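Local structure of mannitol dehydrogenase (1LJ8) at residues A[1-15]-A[244-256]. The protein binds NAD and probably catalyses the reversible oxidation of D-mannitol to D-fructose as a long-chain mannitol 2-dehydrogenase. Numbering follows the deposited sequence.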
HETATM    1  N   MSE A   1     -19.228  21.504 -12.574  1.00 16.77           N
HETATM    2  CA  MSE A   1     -20.064  20.412 -13.174  1.00 15.38           C
HETATM    3  C   MSE A   1     -19.875  19.057 -12.471  1.00 14.37           C
HETATM    4  O   MSE A   1     -18.744  18.541 -12.418  1.00 14.53           O
HETATM    5  CB  MSE A   1     -19.728  20.220 -14.645  1.00 18.94           C
HETATM    6  CG  MSE A   1     -20.645  19.200 -15.334  1.00 20.64           C
HETATM    7 SE   MSE A   1     -22.518  19.932 -15.581  1.00 33.62          SE
HETATM    8  CE  MSE A   1     -22.038  21.351 -16.836  1.00 27.28           C
ATOM      9  N   LYS A   2     -20.975  18.456 -12.000  1.00 15.94           N
ATOM     10  CA  LYS A   2     -20.913  17.142 -11.328  1.00 15.20           C
ATOM     11  C   LYS A   2     -20.490  16.037 -12.295  1.00 14.66           C
ATOM     12  O   LYS A   2     -21.023  15.923 -13.406  1.00 15.40           O
ATOM     13  CB  LYS A   2     -22.279  16.780 -10.712  1.00 15.16           C
ATOM     14  CG  LYS A   2     -22.408  15.328 -10.171  1.00 15.99           C
ATOM     15  CD  LYS A   2     -21.447  15.050  -8.996  1.00 13.98           C
ATOM     16  CE  LYS A   2     -21.789  13.741  -8.253  1.00 16.34           C
ATOM     17  NZ  LYS A   2     -20.814  13.474  -7.119  1.00 15.76           N
ATOM     18  N   LEU A   3     -19.491  15.252 -11.887  1.00 13.85           N
ATOM     19  CA  LEU A   3     -19.066  14.139 -12.724  1.00 12.76           C
ATOM     20  C   LEU A   3     -20.081  12.998 -12.672  1.00 13.36           C
ATOM     21  O   LEU A   3     -20.388  12.455 -11.599  1.00 13.84           O
ATOM     22  CB  LEU A   3     -17.681  13.601 -12.265  1.00 13.28           C
ATOM     23  CG  LEU A   3     -17.265  12.325 -13.041  1.00 11.08           C
ATOM     24  CD1 LEU A   3     -17.209  12.578 -14.572  1.00 13.89           C
ATOM     25  CD2 LEU A   3     -15.837  11.848 -12.520  1.00 11.44           C
ATOM     26  N   ASN A   4     -20.622  12.662 -13.848  1.00 14.86           N
ATOM     27  CA  ASN A   4     -21.502  11.526 -14.015  1.00 13.80           C
ATOM     28  C   ASN A   4     -21.664  11.234 -15.513  1.00 15.94           C
ATOM     29  O   ASN A   4     -21.142  11.961 -16.381  1.00 16.35           O
ATOM     30  CB  ASN A   4     -22.847  11.711 -13.299  1.00 12.99           C
ATOM     31  CG  ASN A   4     -23.644  12.890 -13.817  1.00 13.16           C
ATOM     32  OD1 ASN A   4     -23.618  13.216 -14.992  1.00 16.69           O
ATOM     33  ND2 ASN A   4     -24.351  13.546 -12.906  1.00 17.21           N
ATOM     34  N   LYS A   5     -22.345  10.165 -15.846  1.00 15.98           N
ATOM     35  CA  LYS A   5     -22.468   9.860 -17.271  1.00 18.22           C
ATOM     36  C   LYS A   5     -23.238  10.907 -18.021  1.00 19.47           C
ATOM     37  O   LYS A   5     -22.949  11.196 -19.190  1.00 18.97           O
ATOM     38  CB  LYS A   5     -23.105   8.496 -17.465  1.00 20.59           C
ATOM     39  CG  LYS A   5     -22.102   7.379 -17.192  1.00 24.26           C
ATOM     40  CD  LYS A   5     -22.787   6.026 -17.201  1.00 26.21           C
ATOM     41  CE  LYS A   5     -23.159   5.632 -18.620  1.00 30.36           C
ATOM     42  NZ  LYS A   5     -23.887   4.317 -18.623  1.00 32.86           N
ATOM     43  N   GLN A   6     -24.229  11.484 -17.353  1.00 18.85           N
ATOM     44  CA  GLN A   6     -25.051  12.502 -17.982  1.00 20.19           C
ATOM     45  C   GLN A   6     -24.240  13.718 -18.387  1.00 20.45           C
ATOM     46  O   GLN A   6     -24.481  14.291 -19.452  1.00 20.87           O
ATOM     47  CB  GLN A   6     -26.181  12.925 -17.043  1.00 21.91           C
ATOM     48  CG  GLN A   6     -27.364  13.567 -17.748  1.00 25.81           C
ATOM     49  CD  GLN A   6     -28.023  12.661 -18.819  1.00 26.40           C
ATOM     50  OE1 GLN A   6     -28.113  11.425 -18.674  1.00 27.33           O
ATOM     51  NE2 GLN A   6     -28.476  13.292 -19.917  1.00 29.10           N
ATOM     52  N   ASN A   7     -23.238  14.085 -17.568  1.00 17.95           N
ATOM     53  CA  ASN A   7     -22.449  15.276 -17.818  1.00 18.43           C
ATOM     54  C   ASN A   7     -21.103  15.044 -18.440  1.00 18.26           C
ATOM     55  O   ASN A   7     -20.346  15.994 -18.681  1.00 17.56           O
ATOM     56  CB  ASN A   7     -22.214  16.038 -16.503  1.00 18.55           C
ATOM     57  CG  ASN A   7     -23.504  16.466 -15.833  1.00 21.49           C
ATOM     58  OD1 ASN A   7     -24.562  16.642 -16.509  1.00 21.23           O
ATOM     59  ND2 ASN A   7     -23.443  16.677 -14.522  1.00 15.16           N
ATOM     60  N   LEU A   8     -20.804  13.784 -18.716  1.00 19.48           N
ATOM     61  CA  LEU A   8     -19.485  13.425 -19.229  1.00 20.66           C
ATOM     62  C   LEU A   8     -19.030  14.246 -20.438  1.00 22.13           C
ATOM     63  O   LEU A   8     -17.844  14.535 -20.578  1.00 21.90           O
ATOM     64  CB  LEU A   8     -19.471  11.930 -19.527  1.00 20.43           C
ATOM     65  CG  LEU A   8     -18.121  11.243 -19.801  1.00 21.52           C
ATOM     66  CD1 LEU A   8     -17.118  11.488 -18.632  1.00 20.33           C
ATOM     67  CD2 LEU A   8     -18.402   9.736 -19.980  1.00 22.57           C
ATOM     68  N   THR A   9     -19.960  14.640 -21.309  1.00 23.53           N
ATOM     69  CA  THR A   9     -19.548  15.405 -22.480  1.00 24.64           C
ATOM     70  C   THR A   9     -19.608  16.911 -22.252  1.00 24.78           C
ATOM     71  O   THR A   9     -19.361  17.706 -23.167  1.00 25.73           O
ATOM     72  CB  THR A   9     -20.422  15.031 -23.736  1.00 26.45           C
ATOM     73  OG1 THR A   9     -21.774  15.457 -23.546  1.00 26.79           O
ATOM     74  CG2 THR A   9     -20.386  13.528 -23.962  1.00 28.10           C
ATOM     75  N   GLN A  10     -19.913  17.319 -21.030  1.00 23.55           N
ATOM     76  CA  GLN A  10     -19.996  18.740 -20.739  1.00 24.85           C
ATOM     77  C   GLN A  10     -18.932  19.227 -19.732  1.00 23.79           C
ATOM     78  O   GLN A  10     -19.188  20.146 -18.941  1.00 24.05           O
ATOM     79  CB  GLN A  10     -21.374  19.058 -20.188  1.00 28.38           C
ATOM     80  CG  GLN A  10     -22.527  18.496 -21.002  1.00 34.14           C
ATOM     81  CD  GLN A  10     -23.853  18.774 -20.310  1.00 37.70           C
ATOM     82  OE1 GLN A  10     -24.179  19.938 -20.035  1.00 38.89           O
ATOM     83  NE2 GLN A  10     -24.620  17.714 -20.012  1.00 39.17           N
ATOM     84  N   LEU A  11     -17.749  18.617 -19.747  1.00 19.95           N
ATOM     85  CA  LEU A  11     -16.681  19.029 -18.831  1.00 19.67           C
ATOM     86  C   LEU A  11     -15.711  19.929 -19.570  1.00 19.98           C
ATOM     87  O   LEU A  11     -15.807  20.082 -20.788  1.00 20.86           O
ATOM     88  CB  LEU A  11     -15.923  17.787 -18.292  1.00 18.00           C
ATOM     89  CG  LEU A  11     -16.872  16.787 -17.613  1.00 19.14           C
ATOM     90  CD1 LEU A  11     -16.091  15.514 -17.189  1.00 17.35           C
ATOM     91  CD2 LEU A  11     -17.507  17.441 -16.386  1.00 18.41           C
ATOM     92  N   ALA A  12     -14.767  20.519 -18.845  1.00 19.34           N
ATOM     93  CA  ALA A  12     -13.786  21.400 -19.460  1.00 21.10           C
ATOM     94  C   ALA A  12     -13.057  20.661 -20.585  1.00 22.27           C
ATOM     95  O   ALA A  12     -12.809  19.450 -20.504  1.00 22.34           O
ATOM     96  CB  ALA A  12     -12.804  21.900 -18.405  1.00 19.05           C
ATOM     97  N   PRO A  13     -12.684  21.389 -21.659  1.00 23.52           N
ATOM     98  CA  PRO A  13     -11.996  20.845 -22.835  1.00 24.56           C
ATOM     99  C   PRO A  13     -10.755  19.998 -22.584  1.00 23.44           C
ATOM    100  O   PRO A  13     -10.523  19.013 -23.278  1.00 24.18           O
ATOM    101  CB  PRO A  13     -11.631  22.102 -23.641  1.00 25.84           C
ATOM    102  CG  PRO A  13     -12.648  23.074 -23.250  1.00 27.02           C
ATOM    103  CD  PRO A  13     -12.817  22.854 -21.767  1.00 25.37           C
ATOM    104  N   GLU A  14      -9.961  20.387 -21.595  1.00 22.56           N
ATOM    105  CA  GLU A  14      -8.721  19.680 -21.306  1.00 20.33           C
ATOM    106  C   GLU A  14      -8.934  18.334 -20.639  1.00 19.97           C
ATOM    107  O   GLU A  14      -8.006  17.552 -20.536  1.00 20.83           O
ATOM    108  CB  GLU A  14      -7.804  20.539 -20.408  1.00 21.01           C
ATOM    109  CG  GLU A  14      -8.274  20.740 -18.923  1.00 19.84           C
ATOM    110  CD  GLU A  14      -9.216  21.941 -18.716  1.00 20.74           C
ATOM    111  OE1 GLU A  14      -9.796  22.463 -19.702  1.00 19.77           O
ATOM    112  OE2 GLU A  14      -9.411  22.361 -17.537  1.00 22.38           O
ATOM    113  N   VAL A  15     -10.149  18.077 -20.170  1.00 19.25           N
ATOM    114  CA  VAL A  15     -10.431  16.836 -19.460  1.00 17.90           C
ATOM    115  C   VAL A  15     -10.521  15.659 -20.435  1.00 18.32           C
ATOM    116  O   VAL A  15     -11.379  15.659 -21.323  1.00 18.18           O
ATOM    117  CB  VAL A  15     -11.747  16.962 -18.651  1.00 18.45           C
ATOM    118  CG1 VAL A  15     -12.035  15.636 -17.925  1.00 18.91           C
ATOM    119  CG2 VAL A  15     -11.619  18.078 -17.629  1.00 18.59           C
ATOM    120  N   LEU A 244      -9.326  20.472  -7.766  1.00 16.47           N
ATOM    121  CA  LEU A 244      -9.813  19.933  -9.035  1.00 16.55           C
ATOM    122  C   LEU A 244     -10.949  20.805  -9.584  1.00 17.38           C
ATOM    123  O   LEU A 244     -11.001  21.109 -10.776  1.00 16.19           O
ATOM    124  CB  LEU A 244     -10.306  18.495  -8.828  1.00 15.41           C
ATOM    125  CG  LEU A 244     -10.933  17.839 -10.069  1.00 15.48           C
ATOM    126  CD1 LEU A 244      -9.882  17.764 -11.268  1.00 15.36           C
ATOM    127  CD2 LEU A 244     -11.401  16.429  -9.667  1.00 15.78           C
ATOM    128  N   HIS A 245     -11.879  21.183  -8.715  1.00 18.07           N
ATOM    129  CA  HIS A 245     -12.993  22.037  -9.132  1.00 20.26           C
ATOM    130  C   HIS A 245     -12.445  23.424  -9.524  1.00 22.52           C
ATOM    131  O   HIS A 245     -12.794  23.967 -10.581  1.00 20.76           O
ATOM    132  CB  HIS A 245     -13.985  22.214  -7.974  1.00 23.54           C
ATOM    133  CG  HIS A 245     -15.041  23.242  -8.253  1.00 28.56           C
ATOM    134  ND1 HIS A 245     -16.024  23.052  -9.201  1.00 31.03           N
ATOM    135  CD2 HIS A 245     -15.187  24.518  -7.807  1.00 31.36           C
ATOM    136  CE1 HIS A 245     -16.729  24.166  -9.334  1.00 31.79           C
ATOM    137  NE2 HIS A 245     -16.241  25.070  -8.499  1.00 30.87           N
ATOM    138  N   ASP A 246     -11.574  23.978  -8.668  1.00 23.50           N
ATOM    139  CA  ASP A 246     -11.006  25.309  -8.909  1.00 26.68           C
ATOM    140  C   ASP A 246     -10.312  25.373 -10.266  1.00 26.86           C
ATOM    141  O   ASP A 246     -10.554  26.292 -11.065  1.00 28.42           O
ATOM    142  CB  ASP A 246     -10.014  25.721  -7.769  1.00 28.62           C
ATOM    143  CG  ASP A 246     -10.715  25.907  -6.393  1.00 33.03           C
ATOM    144  OD1 ASP A 246     -11.959  26.082  -6.413  1.00 35.24           O
ATOM    145  OD2 ASP A 246     -10.046  25.886  -5.299  1.00 31.78           O
ATOM    146  N   GLU A 247      -9.498  24.364 -10.573  1.00 25.22           N
ATOM    147  CA  GLU A 247      -8.726  24.353 -11.824  1.00 25.64           C
ATOM    148  C   GLU A 247      -9.344  23.763 -13.059  1.00 24.20           C
ATOM    149  O   GLU A 247      -8.985  24.165 -14.161  1.00 25.12           O
ATOM    150  CB  GLU A 247      -7.425  23.594 -11.638  1.00 26.94           C
ATOM    151  CG  GLU A 247      -6.754  23.820 -10.366  1.00 32.36           C
ATOM    152  CD  GLU A 247      -5.477  24.535 -10.579  1.00 37.52           C
ATOM    153  OE1 GLU A 247      -5.463  25.791 -10.447  1.00 38.94           O
ATOM    154  OE2 GLU A 247      -4.496  23.834 -10.913  1.00 38.77           O
ATOM    155  N   HIS A 248     -10.248  22.798 -12.915  1.00 20.44           N
ATOM    156  CA  HIS A 248     -10.794  22.141 -14.097  1.00 18.88           C
ATOM    157  C   HIS A 248     -12.301  22.019 -14.139  1.00 17.16           C
ATOM    158  O   HIS A 248     -12.830  21.341 -15.002  1.00 18.02           O
ATOM    159  CB  HIS A 248     -10.136  20.752 -14.272  1.00 19.05           C
ATOM    160  CG  HIS A 248      -8.647  20.822 -14.400  1.00 22.03           C
ATOM    161  ND1 HIS A 248      -8.019  21.295 -15.538  1.00 20.83           N
ATOM    162  CD2 HIS A 248      -7.664  20.577 -13.500  1.00 23.29           C
ATOM    163  CE1 HIS A 248      -6.714  21.342 -15.329  1.00 21.11           C
ATOM    164  NE2 HIS A 248      -6.472  20.918 -14.098  1.00 23.58           N
ATOM    165  N   GLY A 249     -12.981  22.678 -13.193  1.00 18.04           N
ATOM    166  CA  GLY A 249     -14.441  22.733 -13.192  1.00 17.45           C
ATOM    167  C   GLY A 249     -15.238  21.499 -12.831  1.00 17.82           C
ATOM    168  O   GLY A 249     -16.471  21.528 -12.858  1.00 18.11           O
ATOM    169  N   ILE A 250     -14.538  20.415 -12.475  1.00 16.56           N
ATOM    170  CA  ILE A 250     -15.235  19.173 -12.145  1.00 15.34           C
ATOM    171  C   ILE A 250     -15.592  19.103 -10.662  1.00 16.20           C
ATOM    172  O   ILE A 250     -14.717  19.357  -9.781  1.00 15.53           O
ATOM    173  CB  ILE A 250     -14.337  17.914 -12.422  1.00 14.61           C
ATOM    174  CG1 ILE A 250     -13.829  17.911 -13.882  1.00 14.54           C
ATOM    175  CG2 ILE A 250     -15.173  16.623 -12.096  1.00 12.31           C
ATOM    176  CD1 ILE A 250     -12.779  16.775 -14.183  1.00 16.35           C
ATOM    177  N   ASP A 251     -16.836  18.727 -10.387  1.00 16.01           N
ATOM    178  CA  ASP A 251     -17.256  18.549  -9.004  1.00 16.59           C
ATOM    179  C   ASP A 251     -17.257  17.034  -8.882  1.00 13.61           C
ATOM    180  O   ASP A 251     -18.166  16.365  -9.357  1.00 13.86           O
ATOM    181  CB  ASP A 251     -18.658  19.127  -8.767  1.00 19.24           C
ATOM    182  CG  ASP A 251     -18.705  20.640  -8.957  1.00 26.50           C
ATOM    183  OD1 ASP A 251     -17.892  21.326  -8.300  1.00 29.02           O
ATOM    184  OD2 ASP A 251     -19.557  21.146  -9.762  1.00 30.87           O
ATOM    185  N   ASP A 252     -16.192  16.489  -8.296  1.00 11.34           N
ATOM    186  CA  ASP A 252     -16.050  15.043  -8.148  1.00 11.38           C
ATOM    187  C   ASP A 252     -16.099  14.764  -6.631  1.00 10.17           C
ATOM    188  O   ASP A 252     -15.326  15.338  -5.869  1.00 12.92           O
ATOM    189  CB  ASP A 252     -14.697  14.619  -8.761  1.00 11.28           C
ATOM    190  CG  ASP A 252     -14.520  13.108  -8.830  1.00 13.77           C
ATOM    191  OD1 ASP A 252     -15.128  12.387  -8.009  1.00 13.68           O
ATOM    192  OD2 ASP A 252     -13.764  12.651  -9.707  1.00 13.28           O
ATOM    193  N   ALA A 253     -17.001  13.876  -6.182  1.00 11.51           N
ATOM    194  CA  ALA A 253     -17.110  13.621  -4.757  1.00 12.28           C
ATOM    195  C   ALA A 253     -15.846  12.902  -4.267  1.00 14.52           C
ATOM    196  O   ALA A 253     -15.538  12.961  -3.079  1.00 13.99           O
ATOM    197  CB  ALA A 253     -18.338  12.727  -4.445  1.00 12.10           C
ATOM    198  N   TRP A 254     -15.158  12.206  -5.164  1.00 12.62           N
ATOM    199  CA  TRP A 254     -13.967  11.439  -4.707  1.00 13.24           C
ATOM    200  C   TRP A 254     -13.001  11.164  -5.840  1.00 11.93           C
ATOM    201  O   TRP A 254     -12.879  10.045  -6.356  1.00 12.45           O
ATOM    202  CB  TRP A 254     -14.427  10.102  -4.061  1.00 13.32           C
ATOM    203  CG  TRP A 254     -13.344   9.305  -3.318  1.00 14.14           C
ATOM    204  CD1 TRP A 254     -12.365   9.800  -2.504  1.00 15.09           C
ATOM    205  CD2 TRP A 254     -13.149   7.893  -3.379  1.00 14.34           C
ATOM    206  NE1 TRP A 254     -11.555   8.762  -2.063  1.00 15.89           N
ATOM    207  CE2 TRP A 254     -12.022   7.587  -2.592  1.00 14.76           C
ATOM    208  CE3 TRP A 254     -13.817   6.851  -4.046  1.00 15.37           C
ATOM    209  CZ2 TRP A 254     -11.540   6.268  -2.448  1.00 14.76           C
ATOM    210  CZ3 TRP A 254     -13.339   5.553  -3.917  1.00 15.94           C
ATOM    211  CH2 TRP A 254     -12.211   5.275  -3.124  1.00 15.07           C
ATOM    212  N   PRO A 255     -12.309  12.209  -6.270  1.00 12.38           N
ATOM    213  CA  PRO A 255     -11.345  11.979  -7.345  1.00 11.65           C
ATOM    214  C   PRO A 255     -10.120  11.270  -6.730  1.00 11.84           C
ATOM    215  O   PRO A 255     -10.033  11.147  -5.504  1.00 12.43           O
ATOM    216  CB  PRO A 255     -10.988  13.392  -7.801  1.00 12.35           C
ATOM    217  CG  PRO A 255     -11.097  14.228  -6.514  1.00 11.32           C
ATOM    218  CD  PRO A 255     -12.355  13.616  -5.826  1.00 12.38           C
ATOM    219  N   VAL A 256      -9.214  10.771  -7.561  1.00 11.01           N
ATOM    220  CA  VAL A 256      -7.971  10.178  -7.026  1.00  9.75           C
ATOM    221  C   VAL A 256      -6.845  11.112  -7.503  1.00 13.21           C
ATOM    222  O   VAL A 256      -6.854  11.554  -8.656  1.00 12.89           O
ATOM    223  CB  VAL A 256      -7.708   8.730  -7.501  1.00 10.52           C
ATOM    224  CG1 VAL A 256      -7.492   8.640  -9.049  1.00 11.85           C
ATOM    225  CG2 VAL A 256      -6.431   8.174  -6.757  1.00  9.71           C
TER
HETATM  226  O   HOH W   1     -15.229  20.464 -16.058  1.00 19.66           O
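The N-terminal nitrogen of Met1 (selenomethionine in the crystal) is gripped twice: Met1 N lies 2.8 Å from Gly249 O, nearly straight off the end of that carbonyl. Met1 N also forms a salt bridge with Asp251 OD2 at 2.9 Å, approaching that oxygen from above the carboxylate plane. A single parallel beta bridge follows, pairing Lys2 with Asp251 and fixing the chain start to the loop that leaves helix 238-248 of the Rossmann domain. Asp251 N gives a nearly straight bond to Met1 O (2.8 Å), and Asp251 O takes Leu3 N at 3.1 Å. Gly249, with positive phi, turns the chain out of the helix into this bridge. Ile250 is the apolar hub, its CG2 against Leu3 CB and its CD1 tip to tip with the Val15 methyls, 3.9 Å from Val15 CG2. Leu3 runs alongside Asp252, both pointing the same way; Asp252 OD2 is hydrogen-bonded to Thr84 and OD1 to Gln79, whose OE1 also takes Lys2 NZ. Farther along, a water links Ala12 N to His248 O. Val15 N closes a type I turn onto Ala12 O, with Glu14 inside the turn. The Glu14 side chain, bent at chi2 (-88°), turns its carboxylate 61° from the imidazole plane of His248. His248 ND1 donates at the ring edge to the anti lone pair of Glu14 OE2, 2.7 Å away.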